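Cystathionine gamma-synthase (Xanthomonas oryzae pv. oryzae KACC 10331, PDB 6LD7) probably uses pyridoxal 5'-phosphate to form cystathionine in the transsulfuration route of bacterial methionine biosynthesis. Local coordinates at residues C[155-159]-C[160-164]; C[165-168]-C[169-173]; C[186-189]-C[190-194]; C[284-288]-C[289-293]. The protein carries 1 engineered substitution. One frame throughout, in Å; residues are numbered along the deposited sequence.

Overall arrangement
The four contacts follow one another along a single chain of a tetramer. Interaction 1 is the loop leaving strand 151-155, interaction 2 the start of helix 167-176 that this loop feeds, and interaction 3 the loop leaving the next parallel strand, 180-184, of the seven-stranded sheet. Interaction 4 lies at strand 283-287, outermost within this chain in the second, five-stranded sheet. Interaction 1 is the hub: it touches the other three, with centres about 15, 13 and 12 Å away. Interactions 2 and 4 do not meet, their centres being about 23 Å apart. Loop 155-164 thus leaves the large sheet, reaches over to touch the smaller one and returns the chain to helix 167-176.

Interaction 1: residues C[155-159]-C[160-164]; sequences ETPSN and PLLRI
R163 O is gripped from three directions: S158 N donates to it at 2.9 Å, water 1 at 2.8 Å, and the CA-H of P157 adds a softer contact. The S158 donor lies in the carbonyl plane, with a C=O...N angle of 146°. Water 1 also donates to E155 O, so it bridges the two limbs of the loop. One step on, the same residue pair is tied by a side chain: R163 N reaches S158 OG at 3.1 Å. With chi1 at 85°, that hydroxyl stands between the backbone N and the carbonyl carbon, facing the opposite limb. It is also hydrogen-bonded to water 2, which in turn accepts from L161 N at 3.0 Å. A weak bond joins L162 N to S158 O. Both prolines, P157 and P160, follow cis peptide bonds, and the L162 backbone is left-handed; these probably help the chain fold back so tightly, a hairpin-like reversal at the end of a parallel strand of the large sheet.

Apolar contacts back these bonds. P157 and I164 run side by side, P157 CG 3.9 Å from I164 CD1, while P157 CB meets L162 CD2. R163 bends at chi2 and chi3, laying one guanidinium face over L161 CB. I164 rests on helix 297-303, L161 and R163 lie against Y287 of strand 283-287, and P160 packs on L370 of strand 370-374.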
loop_
_atom_site.group_PDB
_atom_site.type_symbol
_atom_site.label_atom_id
_atom_site.label_comp_id
_atom_site.label_asym_id
_atom_site.label_seq_id
_atom_site.Cartn_x
_atom_site.Cartn_y
_atom_site.Cartn_z
ATOM N N GLU C 155 -12.483 -30.507 10.022
ATOM C CA GLU C 155 -12.374 -29.120 10.533
ATOM C C GLU C 155 -12.370 -29.211 12.053
ATOM O O GLU C 155 -13.439 -29.518 12.734
ATOM C CB GLU C 155 -13.502 -28.252 10.002
ATOM C CG GLU C 155 -13.420 -26.789 10.425
ATOM C CD GLU C 155 -14.629 -25.985 9.981
ATOM O OE1 GLU C 155 -15.008 -25.054 10.811
ATOM O OE2 GLU C 155 -15.195 -26.313 8.808
ATOM N N THR C 156 -11.182 -29.065 12.634
ATOM C CA THR C 156 -11.082 -29.185 14.102
ATOM C C THR C 156 -10.221 -28.083 14.666
ATOM O O THR C 156 -9.071 -27.963 14.246
ATOM C CB THR C 156 -10.145 -30.239 14.721
ATOM O OG1 THR C 156 -9.285 -31.094 13.959
ATOM C CG2 THR C 156 -10.728 -30.814 15.949
ATOM N N PRO C 157 -10.583 -27.485 15.811
ATOM C CA PRO C 157 -11.905 -27.575 16.419
ATOM C C PRO C 157 -13.015 -27.012 15.536
ATOM O O PRO C 157 -12.730 -26.162 14.690
ATOM C CB PRO C 157 -11.804 -26.625 17.639
ATOM C CG PRO C 157 -10.344 -26.532 17.911
ATOM C CD PRO C 157 -9.750 -26.549 16.527
ATOM N N SER C 158 -14.243 -27.409 15.813
ATOM C CA SER C 158 -15.435 -27.005 15.042
ATOM C C SER C 158 -15.908 -25.652 15.597
ATOM O O SER C 158 -15.547 -25.266 16.709
ATOM C CB SER C 158 -16.510 -28.132 15.107
ATOM O OG SER C 158 -17.298 -27.984 16.291
ATOM N N ASN C 159 -16.749 -24.976 14.865
ATOM C CA ASN C 159 -17.253 -23.645 15.204
ATOM C C ASN C 159 -18.768 -23.760 15.174
ATOM O O ASN C 159 -19.251 -24.315 14.219
ATOM C CB ASN C 159 -16.754 -22.613 14.198
ATOM C CG ASN C 159 -17.692 -21.419 14.272
ATOM O OD1 ASN C 159 -18.699 -21.366 13.564
ATOM N ND2 ASN C 159 -17.608 -20.652 15.321
ATOM N N PRO C 160 -19.594 -23.317 16.152
ATOM C CA PRO C 160 -19.143 -22.622 17.349
ATOM C C PRO C 160 -18.996 -23.479 18.630
ATOM O O PRO C 160 -18.827 -22.893 19.711
ATOM C CB PRO C 160 -20.289 -21.590 17.499
ATOM C CG PRO C 160 -21.506 -22.435 17.186
ATOM C CD PRO C 160 -21.068 -23.345 16.026
ATOM N N LEU C 161 -19.158 -24.800 18.545
ATOM C CA LEU C 161 -19.171 -25.657 19.772
ATOM C C LEU C 161 -17.806 -26.282 20.081
ATOM O O LEU C 161 -17.752 -26.980 21.057
ATOM C CB LEU C 161 -20.242 -26.731 19.686
ATOM C CG LEU C 161 -21.655 -26.227 19.390
ATOM C CD1 LEU C 161 -22.608 -27.410 19.327
ATOM C CD2 LEU C 161 -22.121 -25.233 20.411
ATOM N N LEU C 162 -16.758 -26.002 19.331
ATOM C CA LEU C 162 -15.367 -26.455 19.611
ATOM C C LEU C 162 -15.321 -27.967 19.841
ATOM O O LEU C 162 -14.562 -28.381 20.663
ATOM C CB LEU C 162 -14.872 -25.597 20.797
ATOM C CG LEU C 162 -14.540 -24.214 20.244
ATOM C CD1 LEU C 162 -15.395 -23.107 20.713
ATOM C CD2 LEU C 162 -13.089 -23.950 20.225
ATOM N N ARG C 163 -15.983 -28.742 19.002
ATOM C CA ARG C 163 -15.823 -30.226 18.938
ATOM C C ARG C 163 -14.458 -30.530 18.378
ATOM O O ARG C 163 -13.986 -29.852 17.420
ATOM C CB ARG C 163 -16.905 -30.924 18.084
ATOM C CG ARG C 163 -18.351 -30.536 18.410
ATOM C CD ARG C 163 -18.854 -31.290 19.623
ATOM N NE ARG C 163 -18.733 -30.542 20.827
ATOM C CZ ARG C 163 -19.686 -30.248 21.770
ATOM N NH1 ARG C 163 -20.966 -30.622 21.719
ATOM N NH2 ARG C 163 -19.261 -29.554 22.812
ATOM N N ILE C 164 -13.812 -31.512 18.975
ATOM C CA ILE C 164 -12.462 -31.932 18.573
ATOM C C ILE C 164 -12.563 -33.207 17.767
ATOM O O ILE C 164 -13.103 -34.189 18.254
ATOM C CB ILE C 164 -11.639 -32.079 19.839
ATOM C CG1 ILE C 164 -11.756 -30.854 20.767
ATOM C CG2 ILE C 164 -10.201 -32.376 19.526
ATOM C CD1 ILE C 164 -11.176 -29.608 20.196
HETATM O O HOH W 1 -14.096 -31.080 14.873
HETATM O O HOH W 2 -19.625 -26.680 16.270
#

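Interaction 2: residues C[165-168]-C[169-173]; sequences TDLR and FVIEA
D166 caps the helix by accepting from F169 N: OD1 takes the amide hydrogen at 3.1 Å, almost straight at 174°. The donor comes from well above the carboxylate plane rather than within it. D166 CG is anti to the backbone N (chi1 177°), which carries the carboxylate forward over the first turn, close enough for CG to lie 3.4 Å from F169 CB. The two side chains cross at about a right angle.

Behind the cap the ordinary helical ladder begins. V170 N donates to D166 O at 3.0 Å, I171 N to L167 O at 2.8 Å, and E172 N to R168 O. On the buried flank T165 CG2 touches V170 CG2 at 3.6 Å, and I171 CD1 leans on L167 CB. R168 and E172 stand one turn apart at the surface, yet their charged atoms stay apart, with R168 NE 5.8 Å from E172 OE2.

Further out, Q303 steadies the entry to the helix: its side-chain amide bonds both T165 O and L167 N. T165, L167, V170 and I171 all press on I154 of strand 151-155, and F169 touches P138 and L141 of helix 138-145. This is an N-capped helix serving as the connection of a beta-alpha-beta crossover, strand 151-155 to helix 167-176 to strand 180-184, between two neighbouring parallel strands of the large sheet.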
loop_
_atom_site.group_PDB
_atom_site.type_symbol
_atom_site.label_atom_id
_atom_site.label_comp_id
_atom_site.label_asym_id
_atom_site.label_seq_id
_atom_site.Cartn_x
_atom_site.Cartn_y
_atom_site.Cartn_z
ATOM N N THR C 165 -12.014 -33.237 16.576
ATOM C CA THR C 165 -11.894 -34.462 15.803
ATOM C C THR C 165 -10.507 -35.011 16.033
ATOM O O THR C 165 -9.492 -34.243 15.967
ATOM C CB THR C 165 -12.057 -34.175 14.312
ATOM O OG1 THR C 165 -13.311 -33.519 14.140
ATOM C CG2 THR C 165 -11.948 -35.415 13.479
ATOM N N ASP C 166 -10.450 -36.327 16.156
ATOM C CA ASP C 166 -9.189 -37.043 16.445
ATOM C C ASP C 166 -8.459 -37.253 15.143
ATOM O O ASP C 166 -8.853 -38.094 14.302
ATOM C CB ASP C 166 -9.526 -38.297 17.246
ATOM C CG ASP C 166 -8.336 -39.184 17.555
ATOM O OD1 ASP C 166 -7.213 -39.025 16.912
ATOM O OD2 ASP C 166 -8.545 -40.003 18.457
ATOM N N LEU C 167 -7.441 -36.449 14.914
ATOM C CA LEU C 167 -6.729 -36.459 13.615
ATOM C C LEU C 167 -6.184 -37.851 13.327
ATOM O O LEU C 167 -6.326 -38.345 12.168
ATOM C CB LEU C 167 -5.607 -35.408 13.625
ATOM C CG LEU C 167 -6.100 -33.953 13.639
ATOM C CD1 LEU C 167 -4.944 -32.992 13.749
ATOM C CD2 LEU C 167 -6.895 -33.659 12.372
ATOM N N ARG C 168 -5.412 -38.404 14.242
ATOM C CA ARG C 168 -4.715 -39.698 13.969
ATOM C C ARG C 168 -5.788 -40.762 13.641
ATOM O O ARG C 168 -5.620 -41.522 12.700
ATOM C CB ARG C 168 -3.856 -40.188 15.174
ATOM C CG ARG C 168 -2.839 -41.226 14.712
ATOM C CD ARG C 168 -1.884 -41.729 15.759
ATOM N NE ARG C 168 -0.792 -40.834 16.076
ATOM C CZ ARG C 168 -0.742 -39.940 17.082
ATOM N NH1 ARG C 168 -1.744 -39.743 17.929
ATOM N NH2 ARG C 168 0.320 -39.163 17.177
ATOM N N PHE C 169 -6.847 -40.839 14.425
ATOM C CA PHE C 169 -7.934 -41.836 14.201
ATOM C C PHE C 169 -8.492 -41.649 12.781
ATOM O O PHE C 169 -8.580 -42.632 11.941
ATOM C CB PHE C 169 -9.022 -41.684 15.287
ATOM C CG PHE C 169 -10.287 -42.460 15.003
ATOM C CD1 PHE C 169 -10.267 -43.844 14.944
ATOM C CD2 PHE C 169 -11.506 -41.811 14.878
ATOM C CE1 PHE C 169 -11.430 -44.557 14.632
ATOM C CE2 PHE C 169 -12.665 -42.513 14.591
ATOM C CZ PHE C 169 -12.629 -43.890 14.448
ATOM N N VAL C 170 -8.909 -40.409 12.464
ATOM C CA VAL C 170 -9.628 -40.201 11.170
ATOM C C VAL C 170 -8.691 -40.456 10.008
ATOM O O VAL C 170 -9.098 -41.177 9.050
ATOM C CB VAL C 170 -10.298 -38.832 11.080
ATOM C CG1 VAL C 170 -10.900 -38.583 9.703
ATOM C CG2 VAL C 170 -11.355 -38.751 12.136
ATOM N N ILE C 171 -7.468 -39.926 10.102
ATOM C CA ILE C 171 -6.542 -39.949 8.955
ATOM C C ILE C 171 -6.105 -41.398 8.695
ATOM O O ILE C 171 -6.120 -41.804 7.538
ATOM C CB ILE C 171 -5.383 -38.990 9.205
ATOM C CG1 ILE C 171 -5.866 -37.536 9.187
ATOM C CG2 ILE C 171 -4.236 -39.248 8.286
ATOM C CD1 ILE C 171 -4.821 -36.533 9.709
ATOM N N GLU C 172 -5.746 -42.171 9.712
ATOM C CA GLU C 172 -5.371 -43.599 9.486
ATOM C C GLU C 172 -6.563 -44.377 8.946
ATOM O O GLU C 172 -6.351 -45.160 8.045
ATOM C CB GLU C 172 -4.963 -44.320 10.781
ATOM C CG GLU C 172 -3.651 -43.781 11.349
ATOM C CD GLU C 172 -2.421 -43.872 10.456
ATOM O OE1 GLU C 172 -2.426 -44.654 9.434
ATOM O OE2 GLU C 172 -1.451 -43.170 10.778
ATOM N N ALA C 173 -7.793 -44.170 9.421
ATOM C CA ALA C 173 -8.950 -44.925 8.828
ATOM C C ALA C 173 -9.156 -44.527 7.356
ATOM O O ALA C 173 -9.402 -45.390 6.488
ATOM C CB ALA C 173 -10.203 -44.715 9.645
#

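Interaction 3: residues C[186-189]-C[190-194]; sequences TFLS and PALQK
S189 and L188, followed by L192, carry this contact, in which an ST turn starts a tight coil of chain between strands 180-184 and 202-206. In the turn S189 OG accepts from A191 N, two residues ahead, at 3.1 Å. The same hydroxyl donates backwards to L188 O at 2.6 Å, lying in the carbonyl plane on a lone pair. Two bonds therefore fix the rotation of the hydroxyl and tie the backbone before it to the backbone after it. S189 O is shared as well: L192 N donates to it at 3.1 Å from well above the carbonyl plane, and Q193 N adds a weak bond. A positive phi at S189 turns the chain into this coil, and P190 and A191 follow with helix-like backbone angles.

L188 faces across the coil. Its CB sits 3.8 Å from L192 CB, the two leucines crossing at about a right angle. Its CD1 presses on the side chain of Q193, which runs past the leucine because its chain is stretched out from the first torsion onward (chi1 -176°, chi2 179°).

Most of the coil is buried among neighbours. S189 and A191 rest on L263 of helix 259-277, P190 on L75 and E76 of helix 63-76, and L188 on P157 of the loop leaving strand 151-155. L192 is also hydrogen-bonded to K305 through the backbone. The closest approach of L188 and L192 is L192 CB against L188 O, at 3.2 Å.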
loop_
_atom_site.group_PDB
_atom_site.type_symbol
_atom_site.label_atom_id
_atom_site.label_comp_id
_atom_site.label_asym_id
_atom_site.label_seq_id
_atom_site.Cartn_x
_atom_site.Cartn_y
_atom_site.Cartn_z
ATOM N N THR C 186 -7.811 -23.446 10.260
ATOM C CA THR C 186 -7.999 -22.006 10.412
ATOM C C THR C 186 -8.049 -21.630 11.878
ATOM O O THR C 186 -7.357 -20.678 12.207
ATOM C CB THR C 186 -9.267 -21.513 9.716
ATOM O OG1 THR C 186 -9.104 -21.748 8.326
ATOM C CG2 THR C 186 -9.512 -20.054 9.976
ATOM N N PHE C 187 -8.798 -22.383 12.696
ATOM C CA PHE C 187 -9.139 -21.992 14.080
ATOM C C PHE C 187 -7.883 -21.961 14.934
ATOM O O PHE C 187 -7.790 -21.163 15.837
ATOM C CB PHE C 187 -10.161 -22.903 14.725
ATOM C CG PHE C 187 -11.508 -22.309 14.968
ATOM C CD1 PHE C 187 -12.140 -21.543 13.991
ATOM C CD2 PHE C 187 -12.180 -22.569 16.159
ATOM C CE1 PHE C 187 -13.405 -21.014 14.220
ATOM C CE2 PHE C 187 -13.453 -22.043 16.383
ATOM C CZ PHE C 187 -14.059 -21.261 15.416
ATOM N N LEU C 188 -6.928 -22.817 14.709
ATOM C CA LEU C 188 -5.755 -22.872 15.641
ATOM C C LEU C 188 -4.465 -22.323 14.996
ATOM O O LEU C 188 -3.481 -22.025 15.741
ATOM C CB LEU C 188 -5.485 -24.331 16.065
ATOM C CG LEU C 188 -6.540 -24.926 16.983
ATOM C CD1 LEU C 188 -6.255 -26.418 17.244
ATOM C CD2 LEU C 188 -6.490 -24.162 18.291
ATOM N N SER C 189 -4.372 -22.319 13.674
ATOM C CA SER C 189 -3.165 -21.896 12.929
ATOM C C SER C 189 -2.118 -22.966 13.072
ATOM O O SER C 189 -2.139 -23.777 13.990
ATOM C CB SER C 189 -2.626 -20.534 13.407
ATOM O OG SER C 189 -1.650 -20.657 14.469
ATOM N N PRO C 190 -1.053 -22.843 12.277
ATOM C CA PRO C 190 0.032 -23.797 12.318
ATOM C C PRO C 190 0.837 -23.732 13.601
ATOM O O PRO C 190 1.525 -24.696 13.912
ATOM C CB PRO C 190 0.936 -23.397 11.171
ATOM C CG PRO C 190 0.063 -22.491 10.298
ATOM C CD PRO C 190 -0.878 -21.797 11.240
ATOM N N ALA C 191 0.774 -22.637 14.337
ATOM C CA ALA C 191 1.552 -22.566 15.591
ATOM C C ALA C 191 0.938 -23.527 16.626
ATOM O O ALA C 191 1.609 -23.803 17.579
ATOM C CB ALA C 191 1.500 -21.155 16.128
ATOM N N LEU C 192 -0.352 -23.840 16.563
ATOM C CA LEU C 192 -1.063 -24.629 17.620
ATOM C C LEU C 192 -1.448 -26.062 17.194
ATOM O O LEU C 192 -1.748 -26.877 18.056
ATOM C CB LEU C 192 -2.276 -23.815 18.078
ATOM C CG LEU C 192 -1.954 -22.549 18.841
ATOM C CD1 LEU C 192 -3.207 -21.855 19.356
ATOM C CD2 LEU C 192 -0.943 -22.836 19.955
ATOM N N GLN C 193 -1.347 -26.398 15.915
ATOM C CA GLN C 193 -1.779 -27.713 15.409
ATOM C C GLN C 193 -1.144 -27.882 14.049
ATOM O O GLN C 193 -1.259 -26.922 13.159
ATOM C CB GLN C 193 -3.326 -27.834 15.377
ATOM C CG GLN C 193 -3.833 -29.182 14.949
ATOM C CD GLN C 193 -5.341 -29.211 14.984
ATOM O OE1 GLN C 193 -6.064 -28.665 14.062
ATOM N NE2 GLN C 193 -5.845 -29.891 16.006
ATOM N N LYS C 194 -0.603 -29.060 13.861
ATOM C CA LYS C 194 0.095 -29.468 12.627
ATOM C C LYS C 194 -0.479 -30.763 12.074
ATOM O O LYS C 194 0.080 -31.859 12.242
ATOM C CB LYS C 194 1.577 -29.590 12.911
ATOM C CG LYS C 194 2.267 -28.266 13.219
ATOM C CD LYS C 194 3.771 -28.410 13.523
ATOM C CE LYS C 194 4.461 -29.031 12.320
ATOM N NZ LYS C 194 5.933 -28.948 12.468
#

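Interaction 4: residues C[284-288]-C[289-293]; sequences NQVYF and PGLAT
One hydrogen bond closes the turn: L291 N donates to F288 O at 3.2 Å and nearly straight, 171° at the hydrogen, although the donor stands 43° above the carbonyl plane. The turn is a type I beta turn from F288 to L291, with P289 and G290 at the corners. Two further polar links lie nearby. Q285 bends its side chain back so that NE2 reaches V286 O at 3.3 Å, and water 3 bonds T293 OG1 and, only weakly, V286 O.

Aromatic contacts come next. A chi1 of -178° points the F288 ring away from its own backbone N and alongside the turn that follows. G290 N sits over one ring face, 3.5 Å above the plane and offset toward the rim. The absence of a side chain on G290 lets its backbone come this near, CA lying 3.5 Å from F288 CE2. P289 CD approaches F288 CD1 obliquely, also at 3.5 Å.

Among aliphatic groups, V286 CG1 meets L291 CD1 at 3.6 Å, the two side chains crossing at about a right angle. L291 CG also borders F288 CD2.

Beyond the turn, F288 rests on A270 and A274 of helix 259-277, P289 on L162 and I164, and P289 O accepts from H297. Strand 283-287, outermost within this chain in the smaller sheet, pairs with strand 310-315. The chemistry is thus mainly apolar, and the corner probably owes much of its hold to ring and leucine contacts, with the turn bond as the sound direct polar link across it.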
loop_
_atom_site.group_PDB
_atom_site.type_symbol
_atom_site.label_atom_id
_atom_site.label_comp_id
_atom_site.label_asym_id
_atom_site.label_seq_id
_atom_site.Cartn_x
_atom_site.Cartn_y
_atom_site.Cartn_z
ATOM N N ASN C 284 -24.954 -21.199 31.525
ATOM C CA ASN C 284 -25.404 -22.611 31.574
ATOM C C ASN C 284 -24.319 -23.520 31.040
ATOM O O ASN C 284 -24.285 -24.594 31.497
ATOM C CB ASN C 284 -26.693 -22.856 30.761
ATOM C CG ASN C 284 -27.832 -22.003 31.298
ATOM O OD1 ASN C 284 -27.853 -21.628 32.477
ATOM N ND2 ASN C 284 -28.764 -21.630 30.450
ATOM N N GLN C 285 -23.492 -23.108 30.078
ATOM C CA GLN C 285 -22.466 -24.014 29.491
ATOM C C GLN C 285 -21.367 -23.182 28.841
ATOM O O GLN C 285 -21.650 -22.054 28.223
ATOM C CB GLN C 285 -23.176 -24.878 28.448
ATOM C CG GLN C 285 -22.361 -25.957 27.842
ATOM C CD GLN C 285 -21.929 -26.978 28.857
ATOM O OE1 GLN C 285 -22.748 -27.470 29.606
ATOM N NE2 GLN C 285 -20.633 -27.207 28.936
ATOM N N VAL C 286 -20.155 -23.705 28.888
ATOM C CA VAL C 286 -19.003 -23.103 28.198
ATOM C C VAL C 286 -18.462 -24.146 27.234
ATOM O O VAL C 286 -18.320 -25.298 27.652
ATOM C CB VAL C 286 -17.920 -22.660 29.167
ATOM C CG1 VAL C 286 -16.779 -21.987 28.395
ATOM C CG2 VAL C 286 -18.479 -21.706 30.167
ATOM N N TYR C 287 -18.153 -23.719 26.022
ATOM C CA TYR C 287 -17.601 -24.583 24.969
ATOM C C TYR C 287 -16.173 -24.096 24.756
ATOM O O TYR C 287 -15.987 -23.032 24.167
ATOM C CB TYR C 287 -18.480 -24.523 23.712
ATOM C CG TYR C 287 -19.896 -25.001 23.894
ATOM C CD1 TYR C 287 -20.226 -26.356 23.877
ATOM C CD2 TYR C 287 -20.903 -24.081 24.154
ATOM C CE1 TYR C 287 -21.535 -26.786 24.126
ATOM C CE2 TYR C 287 -22.199 -24.472 24.380
ATOM C CZ TYR C 287 -22.522 -25.822 24.344
ATOM O OH TYR C 287 -23.843 -26.107 24.506
ATOM N N PHE C 288 -15.221 -24.781 25.339
ATOM C CA PHE C 288 -13.790 -24.373 25.321
ATOM C C PHE C 288 -12.926 -25.589 25.613
ATOM O O PHE C 288 -13.059 -26.180 26.659
ATOM C CB PHE C 288 -13.444 -23.300 26.344
ATOM C CG PHE C 288 -12.008 -22.837 26.295
ATOM C CD1 PHE C 288 -11.479 -22.288 25.148
ATOM C CD2 PHE C 288 -11.188 -22.918 27.425
ATOM C CE1 PHE C 288 -10.166 -21.817 25.137
ATOM C CE2 PHE C 288 -9.879 -22.463 27.406
ATOM C CZ PHE C 288 -9.363 -21.922 26.267
ATOM N N PRO C 289 -12.016 -25.947 24.704
ATOM C CA PRO C 289 -11.292 -27.196 24.833
ATOM C C PRO C 289 -10.349 -27.222 26.053
ATOM O O PRO C 289 -9.924 -28.285 26.426
ATOM C CB PRO C 289 -10.530 -27.276 23.518
ATOM C CG PRO C 289 -11.385 -26.447 22.536
ATOM C CD PRO C 289 -11.821 -25.277 23.390
ATOM N N GLY C 290 -10.007 -26.057 26.578
ATOM C CA GLY C 290 -9.208 -25.897 27.805
ATOM C C GLY C 290 -9.828 -26.459 29.074
ATOM O O GLY C 290 -9.120 -26.623 30.022
ATOM N N LEU C 291 -11.142 -26.559 29.150
ATOM C CA LEU C 291 -11.866 -26.936 30.352
ATOM C C LEU C 291 -11.859 -28.452 30.392
ATOM O O LEU C 291 -12.180 -29.118 29.376
ATOM C CB LEU C 291 -13.288 -26.383 30.250
ATOM C CG LEU C 291 -13.404 -24.868 30.387
ATOM C CD1 LEU C 291 -14.855 -24.474 30.175
ATOM C CD2 LEU C 291 -12.843 -24.403 31.752
ATOM N N ALA C 292 -11.657 -28.987 31.573
ATOM C CA ALA C 292 -11.506 -30.441 31.786
ATOM C C ALA C 292 -12.817 -31.145 31.536
ATOM O O ALA C 292 -12.758 -32.276 31.253
ATOM C CB ALA C 292 -10.952 -30.681 33.194
ATOM N N THR C 293 -13.964 -30.475 31.621
ATOM C CA THR C 293 -15.305 -31.023 31.396
ATOM C C THR C 293 -15.772 -30.863 29.967
ATOM O O THR C 293 -16.883 -31.336 29.672
ATOM C CB THR C 293 -16.274 -30.268 32.301
ATOM O OG1 THR C 293 -16.034 -28.901 31.968
ATOM C CG2 THR C 293 -15.939 -30.562 33.759
HETATM O O HOH W 3 -17.311 -27.680 29.919
#